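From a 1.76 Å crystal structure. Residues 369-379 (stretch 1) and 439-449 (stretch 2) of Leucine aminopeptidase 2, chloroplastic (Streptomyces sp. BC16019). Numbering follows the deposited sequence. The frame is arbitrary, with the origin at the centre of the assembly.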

# COMPACT_ATOMS: atom_id res chain seq x y z
N VAL A 369 -12.25 4.55 -37.64
CA VAL A 369 -11.52 3.60 -36.78
C VAL A 369 -10.61 4.42 -35.86
O VAL A 369 -9.82 5.21 -36.35
CB VAL A 369 -10.68 2.60 -37.59
CG1 VAL A 369 -9.85 1.70 -36.66
CG2 VAL A 369 -11.57 1.76 -38.49
N ASP A 370 -10.74 4.24 -34.55
CA ASP A 370 -9.80 4.88 -33.62
C ASP A 370 -8.82 3.85 -33.07
O ASP A 370 -9.15 2.67 -32.92
CB ASP A 370 -10.51 5.67 -32.52
CG ASP A 370 -11.02 4.82 -31.41
OD1 ASP A 370 -10.19 4.36 -30.56
OD2 ASP A 370 -12.24 4.63 -31.34
N VAL A 371 -7.60 4.33 -32.81
CA VAL A 371 -6.52 3.52 -32.27
C VAL A 371 -5.91 4.29 -31.11
O VAL A 371 -5.54 5.46 -31.26
CB VAL A 371 -5.41 3.26 -33.33
CG1 VAL A 371 -4.39 2.26 -32.81
CG2 VAL A 371 -6.01 2.76 -34.64
N ALA A 372 -5.84 3.65 -29.95
CA ALA A 372 -5.42 4.34 -28.74
C ALA A 372 -4.85 3.39 -27.71
O ALA A 372 -5.34 2.28 -27.53
CB ALA A 372 -6.60 5.11 -28.16
N THR A 373 -3.79 3.83 -27.04
CA THR A 373 -3.28 3.17 -25.84
C THR A 373 -4.14 3.67 -24.67
O THR A 373 -3.76 4.60 -23.95
CB THR A 373 -1.79 3.48 -25.62
OG1 THR A 373 -1.59 4.90 -25.68
CG2 THR A 373 -0.96 2.81 -26.72
N LEU A 374 -5.31 3.08 -24.51
CA LEU A 374 -6.36 3.73 -23.73
C LEU A 374 -6.44 3.28 -22.28
O LEU A 374 -6.45 4.13 -21.40
CB LEU A 374 -7.72 3.61 -24.43
CG LEU A 374 -8.74 4.71 -24.10
CD1 LEU A 374 -8.22 6.08 -24.52
CD2 LEU A 374 -10.06 4.41 -24.76
N THR A 375 -6.48 1.97 -22.02
CA THR A 375 -6.78 1.48 -20.67
C THR A 375 -5.83 0.42 -20.19
O THR A 375 -5.41 -0.43 -20.97
CB THR A 375 -8.21 0.91 -20.55
OG1 THR A 375 -8.34 -0.30 -21.33
CG2 THR A 375 -9.22 1.94 -21.02
N SER A 376 -5.53 0.45 -18.90
CA SER A 376 -4.67 -0.56 -18.29
C SER A 376 -5.45 -1.81 -17.91
O SER A 376 -4.86 -2.87 -17.76
CB SER A 376 -3.97 0.02 -17.06
OG SER A 376 -4.93 0.48 -16.13
N ALA A 377 -6.77 -1.70 -17.78
CA ALA A 377 -7.61 -2.81 -17.31
C ALA A 377 -7.59 -3.96 -18.31
O ALA A 377 -7.64 -5.12 -17.89
CB ALA A 377 -9.03 -2.33 -17.06
N ALA A 378 -7.47 -3.61 -19.60
CA ALA A 378 -7.37 -4.55 -20.74
C ALA A 378 -6.40 -5.69 -20.44
O ALA A 378 -6.80 -6.87 -20.36
CB ALA A 378 -6.95 -3.80 -22.00
N VAL A 379 -5.16 -5.30 -20.16
CA VAL A 379 -4.04 -6.21 -19.95
C VAL A 379 -4.26 -7.27 -18.87
O VAL A 379 -3.74 -8.37 -19.01
CB VAL A 379 -2.72 -5.40 -19.72
CG1 VAL A 379 -2.65 -4.78 -18.33
CG2 VAL A 379 -1.50 -6.26 -19.98
N GLY A 439 -14.24 -3.01 -15.06
CA GLY A 439 -14.79 -2.93 -16.43
C GLY A 439 -14.40 -1.69 -17.21
O GLY A 439 -15.06 -1.36 -18.21
N ASP A 440 -13.32 -1.01 -16.80
CA ASP A 440 -12.96 0.27 -17.46
C ASP A 440 -12.66 0.14 -18.96
O ASP A 440 -12.92 1.08 -19.72
CB ASP A 440 -11.79 0.97 -16.75
CG ASP A 440 -11.57 2.38 -17.28
OD1 ASP A 440 -12.54 3.18 -17.29
OD2 ASP A 440 -10.44 2.67 -17.75
N THR A 441 -12.12 -0.99 -19.41
CA THR A 441 -11.84 -1.17 -20.84
C THR A 441 -13.14 -1.11 -21.67
O THR A 441 -13.21 -0.42 -22.69
CB THR A 441 -11.07 -2.49 -21.11
OG1 THR A 441 -9.83 -2.49 -20.38
CG2 THR A 441 -10.76 -2.61 -22.60
N ILE A 442 -14.17 -1.79 -21.18
CA ILE A 442 -15.49 -1.76 -21.83
C ILE A 442 -16.15 -0.38 -21.66
O ILE A 442 -16.70 0.18 -22.62
CB ILE A 442 -16.38 -2.94 -21.36
CG1 ILE A 442 -15.68 -4.27 -21.76
CG2 ILE A 442 -17.78 -2.80 -21.94
CD1 ILE A 442 -16.46 -5.54 -21.57
N GLN A 443 -16.06 0.18 -20.46
CA GLN A 443 -16.63 1.51 -20.21
C GLN A 443 -16.01 2.58 -21.11
O GLN A 443 -16.72 3.44 -21.61
CB GLN A 443 -16.48 1.91 -18.74
CG GLN A 443 -17.30 1.03 -17.80
CD GLN A 443 -16.78 1.06 -16.38
OE1 GLN A 443 -16.21 2.06 -15.93
NE2 GLN A 443 -17.01 -0.02 -15.64
N ALA A 444 -14.69 2.49 -21.33
CA ALA A 444 -14.01 3.48 -22.21
C ALA A 444 -14.52 3.40 -23.65
O ALA A 444 -14.70 4.43 -24.31
CB ALA A 444 -12.50 3.30 -22.17
N ALA A 445 -14.76 2.18 -24.12
CA ALA A 445 -15.27 1.95 -25.47
C ALA A 445 -16.68 2.53 -25.60
O ALA A 445 -17.00 3.20 -26.58
CB ALA A 445 -15.25 0.46 -25.80
N LEU A 446 -17.53 2.27 -24.59
CA LEU A 446 -18.89 2.84 -24.54
C LEU A 446 -18.88 4.38 -24.49
O LEU A 446 -19.70 5.04 -25.14
CB LEU A 446 -19.66 2.27 -23.34
CG LEU A 446 -19.94 0.76 -23.41
CD1 LEU A 446 -20.36 0.22 -22.05
CD2 LEU A 446 -20.99 0.45 -24.47
N PHE A 447 -17.96 4.94 -23.71
CA PHE A 447 -17.73 6.38 -23.64
C PHE A 447 -17.46 6.94 -25.04
O PHE A 447 -18.12 7.92 -25.47
CB PHE A 447 -16.57 6.66 -22.65
CG PHE A 447 -16.24 8.11 -22.44
CD1 PHE A 447 -15.58 8.85 -23.43
CD2 PHE A 447 -16.54 8.73 -21.24
CE1 PHE A 447 -15.26 10.19 -23.23
CE2 PHE A 447 -16.20 10.06 -21.02
CZ PHE A 447 -15.57 10.79 -22.02
N LEU A 448 -16.51 6.35 -25.75
CA LEU A 448 -16.16 6.81 -27.11
C LEU A 448 -17.32 6.66 -28.08
O LEU A 448 -17.55 7.52 -28.93
CB LEU A 448 -14.95 6.04 -27.65
CG LEU A 448 -13.62 6.20 -26.92
CD1 LEU A 448 -12.58 5.30 -27.57
CD2 LEU A 448 -13.13 7.64 -26.90
N GLN A 449 -18.06 5.56 -27.94
CA GLN A 449 -19.20 5.29 -28.82
C GLN A 449 -20.21 6.45 -28.85
O GLN A 449 -20.76 6.74 -29.91
CB GLN A 449 -19.90 3.99 -28.42
CG GLN A 449 -20.97 3.54 -29.41
CD GLN A 449 -21.58 2.20 -29.03
OE1 GLN A 449 -21.60 1.82 -27.86
NE2 GLN A 449 -22.10 1.48 -30.03
O HOH W 1 -8.23 1.06 -17.07

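How does stretch 2 begin its approach? Gly439 sits at the N-cap position, with backbone angles that suit glycine; a CB there would be jammed against the preceding carbonyl. Asp440 follows, its CB directed toward stretch 1. The O of water 1 bridges the gap, 2.8 Å from Asp440 OD2, to which the water donates, and 3.2 Å from Ala377 N, from which it accepts, while Thr375 CG2 lies 3.6 Å from Asp440 OD2.

What makes Thr441 the polar centre of the contact? Thr441 OG1 donates a hydrogen bond to Thr375 OG1 at 2.8 Å, joining two buried hydroxyls. The same Thr441 OG1 comes within 2.7 Å of Ala378 N, but the angle is too poor for a hydrogen bond. Ala377 CB lies 3.4 Å and Ala378 CB 3.6 Å from Thr441 OG1, so two small side chains pack close to the hydroxyl.

What meets stretch 1 on the next helical turn? Ile442 points away, and Ala444 presents a methyl that meets both Leu374 CD2 and Thr375 CG2, each 3.7 Å from Ala444 CB. Its short side chain suits this close packing.

What closes the contact? One turn further on, Leu448 reaches back with chi1 m and chi2 t. Leu448 CD1 packs 3.9 Å from Leu374 CD2 and lies 3.8 Å from Asp370 OD2, whose carboxylate is hydrogen-bonded elsewhere in the structure.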